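Local structure of glycoside hydrolase family 88 protein (Bacteroides vulgatus, 4Q88) at residues S13-E18 with Y306-A311; A191-P196 with K204-S209; T242-I247 with Y280-G285; W257-I262 with Q266-E271. The protein is probably a glycoside hydrolase of family 88, with a substrate that is not established. All coordinates share one frame; numbering follows the deposited sequence.

Interaction 1: residues S13-E18 with Y306-A311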
loop_
_atom_site.group_PDB
_atom_site.type_symbol
_atom_site.label_atom_id
_atom_site.label_comp_id
_atom_site.label_asym_id
_atom_site.label_seq_id
_atom_site.Cartn_x
_atom_site.Cartn_y
_atom_site.Cartn_z
ATOM N N SER A 13 1.551 -19.568 14.982
ATOM C CA SER A 13 0.714 -19.269 13.813
ATOM C C SER A 13 -0.765 -19.328 14.204
ATOM O O SER A 13 -1.571 -18.512 13.725
ATOM C CB SER A 13 1.034 -20.189 12.616
ATOM O OG SER A 13 0.658 -21.508 12.880
ATOM N N GLU A 14 -1.120 -20.248 15.111
ATOM C CA GLU A 14 -2.501 -20.366 15.580
ATOM C C GLU A 14 -2.994 -19.032 16.185
ATOM O O GLU A 14 -4.106 -18.568 15.931
ATOM C CB GLU A 14 -2.617 -21.458 16.639
ATOM C CG GLU A 14 -2.638 -22.873 16.082
ATOM C CD GLU A 14 -1.266 -23.496 15.782
ATOM O OE1 GLU A 14 -0.160 -22.878 15.923
ATOM O OE2 GLU A 14 -1.314 -24.688 15.387
ATOM N N GLU A 15 -2.163 -18.459 17.029
ATOM C CA GLU A 15 -2.524 -17.195 17.673
ATOM C C GLU A 15 -2.627 -16.081 16.630
ATOM O O GLU A 15 -3.494 -15.208 16.721
ATOM C CB GLU A 15 -1.478 -16.869 18.727
ATOM C CG GLU A 15 -1.631 -15.520 19.400
ATOM C CD GLU A 15 -0.394 -15.138 20.198
ATOM O OE1 GLU A 15 0.502 -16.028 20.416
ATOM O OE2 GLU A 15 -0.335 -13.946 20.585
ATOM N N LEU A 16 -1.738 -16.073 15.653
ATOM C CA LEU A 16 -1.807 -15.009 14.604
ATOM C C LEU A 16 -3.036 -15.179 13.737
ATOM O O LEU A 16 -3.659 -14.202 13.353
ATOM C CB LEU A 16 -0.572 -14.998 13.724
ATOM C CG LEU A 16 0.689 -14.718 14.522
ATOM C CD1 LEU A 16 1.870 -14.811 13.586
ATOM C CD2 LEU A 16 0.620 -13.370 15.220
ATOM N N LEU A 17 -3.404 -16.434 13.419
ATOM C CA LEU A 17 -4.576 -16.658 12.615
ATOM C C LEU A 17 -5.829 -16.219 13.347
ATOM O O LEU A 17 -6.752 -15.676 12.727
ATOM C CB LEU A 17 -4.674 -18.138 12.165
ATOM C CG LEU A 17 -3.623 -18.456 11.114
ATOM C CD1 LEU A 17 -3.466 -19.973 10.956
ATOM C CD2 LEU A 17 -3.921 -17.816 9.761
ATOM N N GLU A 18 -5.895 -16.457 14.661
ATOM C CA GLU A 18 -7.027 -15.959 15.444
ATOM C C GLU A 18 -7.198 -14.430 15.283
ATOM O O GLU A 18 -8.317 -13.921 15.140
ATOM C CB GLU A 18 -6.859 -16.305 16.936
ATOM C CG GLU A 18 -8.063 -15.911 17.764
ATOM C CD GLU A 18 -8.063 -14.435 18.167
ATOM O OE1 GLU A 18 -6.981 -13.870 18.454
ATOM O OE2 GLU A 18 -9.159 -13.832 18.232
ATOM N N TYR A 306 4.054 -3.596 18.720
ATOM C CA TYR A 306 3.185 -2.403 18.744
ATOM C C TYR A 306 1.833 -2.675 18.075
ATOM O O TYR A 306 0.762 -2.319 18.610
ATOM C CB TYR A 306 3.855 -1.194 18.051
ATOM C CG TYR A 306 2.802 -0.161 17.672
ATOM C CD1 TYR A 306 2.390 0.784 18.572
ATOM C CD2 TYR A 306 2.228 -0.149 16.399
ATOM C CE1 TYR A 306 1.437 1.721 18.232
ATOM C CE2 TYR A 306 1.240 0.764 16.050
ATOM C CZ TYR A 306 0.861 1.705 16.986
ATOM O OH TYR A 306 -0.119 2.592 16.682
ATOM N N LEU A 307 1.864 -3.287 16.892
ATOM C CA LEU A 307 0.636 -3.533 16.160
ATOM C C LEU A 307 -0.309 -4.454 16.970
ATOM O O LEU A 307 -1.520 -4.226 16.973
ATOM C CB LEU A 307 0.905 -4.178 14.813
ATOM C CG LEU A 307 1.592 -3.201 13.811
ATOM C CD1 LEU A 307 2.030 -3.919 12.560
ATOM C CD2 LEU A 307 0.626 -2.084 13.458
ATOM N N LYS A 308 0.264 -5.496 17.560
ATOM C CA LYS A 308 -0.522 -6.568 18.231
ATOM C C LYS A 308 -1.045 -6.076 19.574
ATOM O O LYS A 308 -2.142 -6.453 19.986
ATOM C CB LYS A 308 0.359 -7.799 18.423
ATOM C CG LYS A 308 -0.180 -8.919 19.283
ATOM C CD LYS A 308 0.904 -9.957 19.548
ATOM C CE LYS A 308 0.284 -11.306 19.887
ATOM N NZ LYS A 308 1.339 -12.314 20.238
ATOM N N THR A 309 -0.271 -5.236 20.249
ATOM C CA THR A 309 -0.541 -4.834 21.644
ATOM C C THR A 309 -1.272 -3.508 21.757
ATOM O O THR A 309 -2.097 -3.319 22.661
ATOM C CB THR A 309 0.764 -4.681 22.464
ATOM O OG1 THR A 309 1.539 -5.871 22.371
ATOM C CG2 THR A 309 0.467 -4.395 23.930
ATOM N N THR A 310 -0.952 -2.571 20.866
ATOM C CA THR A 310 -1.500 -1.226 20.939
ATOM C C THR A 310 -2.519 -0.908 19.847
ATOM O O THR A 310 -3.590 -0.377 20.128
ATOM C CB THR A 310 -0.359 -0.195 20.964
ATOM O OG1 THR A 310 0.464 -0.431 22.112
ATOM C CG2 THR A 310 -0.876 1.217 20.995
ATOM N N ALA A 311 -2.199 -1.189 18.574
ATOM C CA ALA A 311 -3.146 -0.846 17.514
ATOM C C ALA A 311 -4.374 -1.747 17.549
ATOM O O ALA A 311 -5.512 -1.270 17.443
ATOM C CB ALA A 311 -2.459 -0.927 16.161
#
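Glu15 and Lys308 meet near the surface of the protein, each reaching out from its own helix to pair a carboxylate with an ammonium group. Both chains adopt much the same shape. In Glu15, CG lies trans to the backbone N (chi1 174°) and the rest of the chain runs straight on to the carboxylate. Lys308 starts in the same way (chi1 170°), and its remaining torsions, all near 180°, carry NZ well clear of the backbone. Two extended chains are needed because the backbones stay apart: Glu15 CA and Lys308 CA are 10.8 Å from each other. The side chains meet at roughly a right angle, with NZ on the OE2 branch of the carboxylate, while Glu15 OE1 stays 3.8 Å from Lys308 NZ. The modelled salt bridge between Glu15 OE2 and Lys308 NZ measures only 2.4 Å, too short to take literally, and the exact place of OE2 is doubtful. Lys308 NZ forms a second salt bridge with Glu11, and two acidic neighbours would favour a charged ammonium. The pair illustrates how long polar chains can join helical segments whose backbones stand apart. Nearby, Leu16 of helix 13-30 packs on Val355 and Leu358, and Leu307 of helix 293-311 on Phe347, so that both helices lean on helix 341-358, while Leu307 also rests on Thr272 and Thr279 of helix 272-287.

Interaction 2: residues A191-P196 with K204-S209; sequences AKYPYP and KKDFWS
Tyr195 lies against the aliphatic part of Lys205. With the tyrosine CG trans to its backbone N (chi1 -172°), the ring swings toward the other segment and crosses the extended lysine chain at about a right angle. Tyr195 CG comes to 3.5 Å from Lys205 CG, and CE of the lysine continues past CD1 of the ring. Lys204 O approaches the ring edge, 3.8 Å from Tyr195 CD2, and Pro196 CB sits over one face. A leucine in place of Tyr195 would probably leave the methylenes of Lys205 without their aromatic partner and open a gap beside them. The lysine's charged end looks elsewhere, to salt bridges with Asp181 and Glu183. Asp206 runs alongside Tyr193, both pointing the same way, with OD2 at the tyrosine edge, 3.8 Å from CD2. Its carboxylate is gripped by Ser260 at OD1 and His198 at OD2. A single water joins the backbones, donating to Tyr193 O (2.8 Å) and accepting from Asp206 N (2.9 Å). Side-chain packing and a water bridge, without regular strand pairing, close the long connection from strand 186-187 to helix 209-225 in what is probably the (alpha/alpha)6 barrel of this family.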
loop_
_atom_site.group_PDB
_atom_site.type_symbol
_atom_site.label_atom_id
_atom_site.label_comp_id
_atom_site.label_asym_id
_atom_site.label_seq_id
_atom_site.Cartn_x
_atom_site.Cartn_y
_atom_site.Cartn_z
ATOM N N ALA A 191 5.036 17.204 -4.401
ATOM C CA ALA A 191 5.927 18.344 -4.687
ATOM C C ALA A 191 5.913 19.534 -3.725
ATOM O O ALA A 191 6.803 20.399 -3.808
ATOM C CB ALA A 191 5.674 18.848 -6.109
ATOM N N LYS A 192 4.956 19.604 -2.827
ATOM C CA LYS A 192 4.927 20.703 -1.855
ATOM C C LYS A 192 5.920 20.515 -0.736
ATOM O O LYS A 192 6.295 21.529 -0.105
ATOM C CB LYS A 192 3.549 20.871 -1.259
ATOM C CG LYS A 192 2.513 21.247 -2.310
ATOM C CD LYS A 192 1.180 21.650 -1.679
ATOM C CE LYS A 192 0.811 20.883 -0.419
ATOM N NZ LYS A 192 -0.572 21.209 0.047
ATOM N N TYR A 193 6.392 19.270 -0.531
ATOM C CA TYR A 193 7.142 18.925 0.662
ATOM C C TYR A 193 8.673 18.929 0.648
ATOM O O TYR A 193 9.275 18.915 1.713
ATOM C CB TYR A 193 6.579 17.632 1.252
ATOM C CG TYR A 193 5.211 17.800 1.771
ATOM C CD1 TYR A 193 4.109 17.658 0.943
ATOM C CD2 TYR A 193 4.992 18.146 3.110
ATOM C CE1 TYR A 193 2.824 17.866 1.404
ATOM C CE2 TYR A 193 3.702 18.376 3.595
ATOM C CZ TYR A 193 2.625 18.214 2.743
ATOM O OH TYR A 193 1.345 18.382 3.214
ATOM N N PRO A 194 9.342 19.011 -0.516
ATOM C CA PRO A 194 10.811 18.924 -0.383
ATOM C C PRO A 194 11.497 20.043 0.420
ATOM O O PRO A 194 11.022 21.184 0.452
ATOM C CB PRO A 194 11.305 18.959 -1.851
ATOM C CG PRO A 194 10.190 18.289 -2.578
ATOM C CD PRO A 194 8.916 18.736 -1.919
ATOM N N TYR A 195 12.606 19.670 1.047
ATOM C CA TYR A 195 13.474 20.540 1.804
ATOM C C TYR A 195 14.437 21.231 0.806
ATOM O O TYR A 195 14.803 20.612 -0.186
ATOM C CB TYR A 195 14.251 19.671 2.751
ATOM C CG TYR A 195 15.091 20.368 3.794
ATOM C CD1 TYR A 195 16.402 20.715 3.524
ATOM C CD2 TYR A 195 14.601 20.611 5.091
ATOM C CE1 TYR A 195 17.186 21.327 4.479
ATOM C CE2 TYR A 195 15.372 21.253 6.051
ATOM C CZ TYR A 195 16.682 21.620 5.736
ATOM O OH TYR A 195 17.462 22.236 6.692
ATOM N N PRO A 196 14.863 22.472 1.069
ATOM C CA PRO A 196 14.589 23.324 2.235
ATOM C C PRO A 196 13.379 24.221 2.115
ATOM O O PRO A 196 13.022 24.921 3.112
ATOM C CB PRO A 196 15.847 24.198 2.321
ATOM C CG PRO A 196 16.211 24.402 0.886
ATOM C CD PRO A 196 15.882 23.100 0.176
ATOM N N LYS A 204 13.461 20.318 10.212
ATOM C CA LYS A 204 13.899 19.028 9.650
ATOM C C LYS A 204 13.292 18.789 8.267
ATOM O O LYS A 204 12.310 19.423 7.888
ATOM C CB LYS A 204 13.509 17.875 10.563
ATOM C CG LYS A 204 13.874 18.000 12.053
ATOM C CD LYS A 204 15.377 18.073 12.294
ATOM C CE LYS A 204 15.750 18.299 13.764
ATOM N NZ LYS A 204 15.222 17.224 14.634
ATOM N N LYS A 205 13.812 17.793 7.538
ATOM C CA LYS A 205 13.130 17.309 6.354
ATOM C C LYS A 205 11.865 16.570 6.732
ATOM O O LYS A 205 11.850 15.815 7.722
ATOM C CB LYS A 205 14.036 16.369 5.598
ATOM C CG LYS A 205 15.241 17.083 4.969
ATOM C CD LYS A 205 16.192 16.130 4.247
ATOM C CE LYS A 205 17.213 16.954 3.380
ATOM N NZ LYS A 205 18.036 16.071 2.485
ATOM N N ASP A 206 10.778 16.858 6.037
ATOM C CA ASP A 206 9.454 16.317 6.342
ATOM C C ASP A 206 9.045 15.133 5.439
ATOM O O ASP A 206 8.627 15.331 4.288
ATOM C CB ASP A 206 8.414 17.425 6.233
ATOM C CG ASP A 206 7.086 17.058 6.893
ATOM O OD1 ASP A 206 6.953 15.985 7.558
ATOM O OD2 ASP A 206 6.173 17.923 6.743
ATOM N N PHE A 207 9.197 13.918 5.956
ATOM C CA PHE A 207 8.871 12.686 5.258
ATOM C C PHE A 207 7.637 12.063 5.903
ATOM O O PHE A 207 7.677 11.687 7.094
ATOM C CB PHE A 207 10.059 11.718 5.268
ATOM C CG PHE A 207 11.265 12.232 4.530
ATOM C CD1 PHE A 207 11.250 12.296 3.152
ATOM C CD2 PHE A 207 12.421 12.574 5.211
ATOM C CE1 PHE A 207 12.344 12.734 2.454
ATOM C CE2 PHE A 207 13.512 13.027 4.529
ATOM C CZ PHE A 207 13.486 13.120 3.146
ATOM N N TRP A 208 6.537 12.014 5.150
ATOM C CA TRP A 208 5.301 11.474 5.697
ATOM C C TRP A 208 5.360 9.978 5.823
ATOM O O TRP A 208 5.562 9.284 4.814
ATOM C CB TRP A 208 4.128 11.886 4.822
ATOM C CG TRP A 208 2.787 11.487 5.289
ATOM C CD1 TRP A 208 2.309 11.548 6.558
ATOM C CD2 TRP A 208 1.697 11.062 4.469
ATOM N NE1 TRP A 208 0.982 11.127 6.586
ATOM C CE2 TRP A 208 0.599 10.829 5.312
ATOM C CE3 TRP A 208 1.563 10.801 3.090
ATOM C CZ2 TRP A 208 -0.659 10.423 4.823
ATOM C CZ3 TRP A 208 0.309 10.326 2.615
ATOM C CH2 TRP A 208 -0.762 10.127 3.492
ATOM N N SER A 209 5.056 9.453 7.010
ATOM C CA SER A 209 5.109 8.005 7.275
ATOM C C SER A 209 4.201 7.173 6.403
ATOM O O SER A 209 4.694 6.227 5.742
ATOM C CB SER A 209 4.738 7.690 8.755
ATOM O OG SER A 209 4.768 6.291 9.027
HETATM O O HOH W 1 10.914 18.873 4.003
#

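Interaction 3: residues T242-I247 with Y280-G285; sequences TMAKSI and YGFLWG
Phe282 carries the contact for residues 280-285, meeting Ala244 and Ile247 of helix 233-249. Two residues earlier, Tyr280 packs instead on Leu349 of helix 341-358. At Phe282, CG lies trans to the carbonyl carbon (chi1 -78°), which brings the far end of the ring to the neighbouring helix. The ring offers its edge to the backbone: Ala244 O lies in the ring plane, 3.4 Å from Phe282 CE1, where the slightly positive C-H rim suits an oxygen. The methyl carbon Ala244 CB packs 3.9 Å from the same CE1. Ile247 comes in at a slant, its CG2 branch 3.6 Å from Phe282 CZ and 3.7 Å from Phe282 CE2. A serine at Phe282 would probably leave Ala244 and Ile247 facing a gap between the two helices and strip the Ala244 carbonyl of its aromatic edge. Farther along, Leu283 and Trp284 turn to other helices, Trp284 to Ala220 and Leu223 of helix 209-225. Phe282 itself also meets Phe216 of that helix edge-to-face. Across these segments, then, cohesion is apolar with one weakly polar touch, and it depends on the shape of a single ring inserted at a buried point between two helices more than on any charge or directed bond.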
loop_
_atom_site.group_PDB
_atom_site.type_symbol
_atom_site.label_atom_id
_atom_site.label_comp_id
_atom_site.label_asym_id
_atom_site.label_seq_id
_atom_site.Cartn_x
_atom_site.Cartn_y
_atom_site.Cartn_z
ATOM N N THR A 242 17.654 0.021 0.304
ATOM C CA THR A 242 18.025 1.345 0.851
ATOM C C THR A 242 16.940 1.953 1.689
ATOM O O THR A 242 17.204 2.516 2.761
ATOM C CB THR A 242 18.339 2.271 -0.303
ATOM O OG1 THR A 242 19.394 1.714 -1.098
ATOM C CG2 THR A 242 18.747 3.631 0.193
HETATM N N MSE A 243 15.677 1.860 1.235
HETATM C CA MSE A 243 14.590 2.346 2.045
HETATM C C MSE A 243 14.487 1.589 3.337
HETATM O O MSE A 243 14.228 2.161 4.392
HETATM C CB MSE A 243 13.216 2.225 1.332
HETATM C CG MSE A 243 13.110 3.067 0.080
HETATM SE SE MSE A 243 11.230 3.041 -0.510
HETATM C CE MSE A 243 10.425 4.085 0.961
ATOM N N ALA A 244 14.728 0.282 3.301
ATOM C CA ALA A 244 14.653 -0.517 4.524
ATOM C C ALA A 244 15.608 0.020 5.599
ATOM O O ALA A 244 15.238 0.146 6.791
ATOM C CB ALA A 244 14.987 -2.002 4.242
ATOM N N LYS A 245 16.806 0.337 5.178
ATOM C CA LYS A 245 17.797 0.841 6.085
ATOM C C LYS A 245 17.352 2.257 6.643
ATOM O O LYS A 245 17.480 2.531 7.876
ATOM C CB LYS A 245 19.126 0.941 5.392
ATOM C CG LYS A 245 20.246 1.281 6.342
ATOM C CD LYS A 245 21.616 1.052 5.729
ATOM C CE LYS A 245 22.691 1.289 6.785
ATOM N NZ LYS A 245 24.049 1.298 6.165
ATOM N N SER A 246 16.900 3.143 5.754
ATOM C CA SER A 246 16.485 4.486 6.197
ATOM C C SER A 246 15.265 4.451 7.116
ATOM O O SER A 246 15.138 5.238 8.128
ATOM C CB SER A 246 16.241 5.343 4.983
ATOM O OG SER A 246 17.429 5.431 4.229
ATOM N N ILE A 247 14.336 3.583 6.766
ATOM C CA ILE A 247 13.125 3.419 7.585
ATOM C C ILE A 247 13.526 2.840 8.961
ATOM O O ILE A 247 13.066 3.300 10.016
ATOM C CB ILE A 247 12.082 2.564 6.874
ATOM C CG1 ILE A 247 11.559 3.258 5.613
ATOM C CG2 ILE A 247 10.984 2.178 7.834
ATOM C CD1 ILE A 247 10.862 2.294 4.659
ATOM N N TYR A 280 4.891 -4.882 7.078
ATOM C CA TYR A 280 4.694 -5.768 5.938
ATOM C C TYR A 280 5.924 -5.844 5.094
ATOM O O TYR A 280 6.435 -6.941 4.730
ATOM C CB TYR A 280 3.482 -5.322 5.075
ATOM C CG TYR A 280 3.403 -6.066 3.758
ATOM C CD1 TYR A 280 3.122 -7.448 3.727
ATOM C CD2 TYR A 280 3.693 -5.435 2.551
ATOM C CE1 TYR A 280 3.101 -8.147 2.513
ATOM C CE2 TYR A 280 3.674 -6.160 1.330
ATOM C CZ TYR A 280 3.363 -7.486 1.325
ATOM O OH TYR A 280 3.354 -8.178 0.145
ATOM N N GLY A 281 6.467 -4.689 4.751
ATOM C CA GLY A 281 7.612 -4.657 3.857
ATOM C C GLY A 281 8.845 -5.330 4.464
ATOM O O GLY A 281 9.552 -6.098 3.765
ATOM N N PHE A 282 9.079 -5.111 5.755
ATOM C CA PHE A 282 10.256 -5.692 6.405
ATOM C C PHE A 282 10.089 -7.229 6.495
ATOM O O PHE A 282 10.986 -7.976 6.184
ATOM C CB PHE A 282 10.420 -5.127 7.813
ATOM C CG PHE A 282 11.020 -3.729 7.855
ATOM C CD1 PHE A 282 12.294 -3.527 7.431
ATOM C CD2 PHE A 282 10.336 -2.677 8.399
ATOM C CE1 PHE A 282 12.899 -2.288 7.502
ATOM C CE2 PHE A 282 10.950 -1.436 8.506
ATOM C CZ PHE A 282 12.211 -1.240 8.027
ATOM N N LEU A 283 8.905 -7.667 6.902
ATOM C CA LEU A 283 8.650 -9.125 7.016
ATOM C C LEU A 283 8.800 -9.783 5.628
ATOM O O LEU A 283 9.450 -10.832 5.510
ATOM C CB LEU A 283 7.278 -9.363 7.612
ATOM C CG LEU A 283 7.120 -9.054 9.094
ATOM C CD1 LEU A 283 5.627 -8.988 9.393
ATOM C CD2 LEU A 283 7.861 -10.079 9.972
ATOM N N TRP A 284 8.194 -9.198 4.590
ATOM C CA TRP A 284 8.295 -9.736 3.214
ATOM C C TRP A 284 9.777 -9.828 2.776
ATOM O O TRP A 284 10.257 -10.872 2.255
ATOM C CB TRP A 284 7.464 -8.908 2.199
ATOM C CG TRP A 284 7.533 -9.538 0.876
ATOM C CD1 TRP A 284 6.752 -10.555 0.424
ATOM C CD2 TRP A 284 8.509 -9.292 -0.136
ATOM N NE1 TRP A 284 7.146 -10.929 -0.836
ATOM C CE2 TRP A 284 8.269 -10.221 -1.169
ATOM C CE3 TRP A 284 9.625 -8.437 -0.231
ATOM C CZ2 TRP A 284 9.052 -10.272 -2.318
ATOM C CZ3 TRP A 284 10.397 -8.486 -1.407
ATOM C CH2 TRP A 284 10.111 -9.404 -2.400
ATOM N N GLY A 285 10.499 -8.731 3.004
ATOM C CA GLY A 285 11.928 -8.664 2.673
ATOM C C GLY A 285 12.777 -9.724 3.366
ATOM O O GLY A 285 13.631 -10.327 2.743
#

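Interaction 4: residues W257-I262 with Q266-E271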
loop_
_atom_site.group_PDB
_atom_site.type_symbol
_atom_site.label_atom_id
_atom_site.label_comp_id
_atom_site.label_asym_id
_atom_site.label_seq_id
_atom_site.Cartn_x
_atom_site.Cartn_y
_atom_site.Cartn_z
ATOM N N TRP A 257 6.295 4.181 13.861
ATOM C CA TRP A 257 6.886 5.338 13.232
ATOM C C TRP A 257 5.942 6.518 13.364
ATOM O O TRP A 257 4.712 6.353 13.237
ATOM C CB TRP A 257 7.162 5.056 11.760
ATOM C CG TRP A 257 8.354 4.147 11.548
ATOM C CD1 TRP A 257 9.615 4.538 11.171
ATOM C CD2 TRP A 257 8.389 2.703 11.600
ATOM N NE1 TRP A 257 10.422 3.441 11.055
ATOM C CE2 TRP A 257 9.716 2.308 11.323
ATOM C CE3 TRP A 257 7.449 1.711 11.954
ATOM C CZ2 TRP A 257 10.115 0.961 11.309
ATOM C CZ3 TRP A 257 7.840 0.373 11.891
ATOM C CH2 TRP A 257 9.163 0.016 11.607
ATOM N N THR A 258 6.468 7.693 13.667
ATOM C CA THR A 258 5.639 8.908 13.717
ATOM C C THR A 258 5.309 9.480 12.338
ATOM O O THR A 258 6.052 9.274 11.351
ATOM C CB THR A 258 6.343 10.004 14.557
ATOM O OG1 THR A 258 7.676 10.238 14.073
ATOM C CG2 THR A 258 6.432 9.592 15.986
ATOM N N ARG A 259 4.234 10.252 12.266
ATOM C CA ARG A 259 3.733 10.732 11.006
ATOM C C ARG A 259 4.756 11.565 10.196
ATOM O O ARG A 259 4.755 11.485 8.971
ATOM C CB ARG A 259 2.469 11.541 11.257
ATOM C CG ARG A 259 1.253 10.680 11.640
ATOM C CD ARG A 259 0.193 11.592 12.253
ATOM N NE ARG A 259 0.490 11.840 13.644
ATOM C CZ ARG A 259 -0.104 12.768 14.379
ATOM N NH1 ARG A 259 -1.147 13.464 13.869
ATOM N NH2 ARG A 259 0.276 12.932 15.656
ATOM N N SER A 260 5.575 12.385 10.874
ATOM C CA SER A 260 6.747 12.992 10.276
ATOM C C SER A 260 7.928 12.173 10.740
ATOM O O SER A 260 8.277 12.175 11.939
ATOM C CB SER A 260 6.898 14.488 10.679
ATOM O OG SER A 260 7.938 15.072 9.939
ATOM N N LEU A 261 8.486 11.372 9.831
ATOM C CA LEU A 261 9.359 10.276 10.205
ATOM C C LEU A 261 10.589 10.701 11.009
ATOM O O LEU A 261 10.952 10.005 11.964
ATOM C CB LEU A 261 9.802 9.486 8.956
ATOM C CG LEU A 261 8.758 8.606 8.318
ATOM C CD1 LEU A 261 9.198 8.155 6.915
ATOM C CD2 LEU A 261 8.409 7.417 9.191
ATOM N N ILE A 262 11.185 11.835 10.639
ATOM C CA ILE A 262 12.359 12.294 11.353
ATOM C C ILE A 262 12.130 13.568 12.206
ATOM O O ILE A 262 13.060 14.094 12.756
ATOM C CB ILE A 262 13.589 12.355 10.450
ATOM C CG1 ILE A 262 13.396 13.351 9.322
ATOM C CG2 ILE A 262 13.876 10.969 9.830
ATOM C CD1 ILE A 262 14.694 13.635 8.589
ATOM N N GLN A 266 6.934 17.128 15.980
ATOM C CA GLN A 266 5.980 17.846 15.161
ATOM C C GLN A 266 4.597 17.178 15.157
ATOM O O GLN A 266 3.600 17.849 15.247
ATOM C CB GLN A 266 6.460 17.976 13.732
ATOM C CG GLN A 266 5.323 18.379 12.836
ATOM C CD GLN A 266 5.768 18.780 11.505
ATOM O OE1 GLN A 266 6.485 19.757 11.360
ATOM N NE2 GLN A 266 5.364 18.013 10.504
ATOM N N ALA A 267 4.547 15.863 15.017
ATOM C CA ALA A 267 3.280 15.138 14.902
ATOM C C ALA A 267 3.450 13.878 15.756
ATOM O O ALA A 267 3.795 12.790 15.247
ATOM C CB ALA A 267 3.018 14.827 13.420
ATOM N N PRO A 268 3.273 14.024 17.096
ATOM C CA PRO A 268 3.779 13.033 18.018
ATOM C C PRO A 268 2.911 11.780 18.166
ATOM O O PRO A 268 1.732 11.783 17.846
ATOM C CB PRO A 268 3.850 13.797 19.359
ATOM C CG PRO A 268 2.766 14.809 19.250
ATOM C CD PRO A 268 2.739 15.212 17.798
ATOM N N GLY A 269 3.528 10.737 18.678
ATOM C CA GLY A 269 2.811 9.586 19.237
ATOM C C GLY A 269 2.555 8.531 18.193
ATOM O O GLY A 269 2.892 8.693 17.019
ATOM N N PRO A 270 1.939 7.456 18.615
ATOM C CA PRO A 270 1.644 6.347 17.710
ATOM C C PRO A 270 0.860 6.728 16.471
ATOM O O PRO A 270 -0.065 7.578 16.520
ATOM C CB PRO A 270 0.770 5.424 18.540
ATOM C CG PRO A 270 0.769 5.912 19.920
ATOM C CD PRO A 270 1.437 7.240 19.995
ATOM N N GLU A 271 1.194 6.047 15.367
ATOM C CA GLU A 271 0.389 6.035 14.161
ATOM C C GLU A 271 0.532 4.621 13.552
ATOM O O GLU A 271 1.625 4.069 13.509
ATOM C CB GLU A 271 0.782 7.140 13.164
ATOM C CG GLU A 271 -0.329 7.440 12.148
ATOM C CD GLU A 271 -0.431 6.410 11.007
ATOM O OE1 GLU A 271 0.641 6.016 10.516
ATOM O OE2 GLU A 271 -1.584 6.032 10.607
HETATM O O HOH W 2 3.277 5.398 11.039
HETATM O O HOH W 3 2.704 10.448 14.816
HETATM O O HOH W 4 5.897 13.297 13.617
#
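Arg259 reaches across to Ala267, Pro268 and Glu271, and its guanidinium makes the direct hydrogen bond of the contact. NH2 donates to Pro268 O (2.9 Å, N-H...O angle 140°). The acceptor lies close to the guanidinium plane. The same NH2 also bonds to Gln332 O. Water mediates a second group of links. One molecule is held from four directions, accepting from Arg259 N and NE and donating to Ala267 O (2.6 Å) and Gly269 O (2.8 Å). Another accepts from Ser260 N at 2.9 Å and reaches the same Ala267 O. Within its own segment, Thr258 OG1 donates to Ser260 O, from above the carbonyl plane. Packing is the third kind. Ala267 CB sits over one face of the guanidinium, near the rim, and Arg259 CG rests 3.6 Å from Glu271 CG, the two chains crossing at about a right angle. Their charges do not pair: Arg259 NE and Glu271 OE1 are 6.6 Å apart, and the glutamate instead caps helix 272-287 at Gly274 N and bonds Ser273 OG. With so few direct bonds across the contact, arginine and bound water serve backbone carbonyls and N-H groups that pair with no strand here.

Overall arrangement
Interaction 3 is the buried member, interactions 1 and 2 lie at the surface, and interaction 4 is partly buried. The chemistry follows that gradient: apolar packing between helices inside, a long-reach salt bridge outside, and packing with bound water in the two loop contacts, joined in interaction 4 by a direct arginine hydrogen bond. Interactions 2 and 4 abut, centres about 13 Å apart, through Asp206 OD1 and Ser260 OG (2.7 Å) and through Ser209 N and Arg259 O (2.8 Å). Trp257 ties interaction 4 to the core, its NE1 lying 2.8 Å from Ile247 O. Interaction 1 uses helix 293-311, which follows helix 272-287 of interaction 3, and its Tyr306 touches Pro270 of interaction 4.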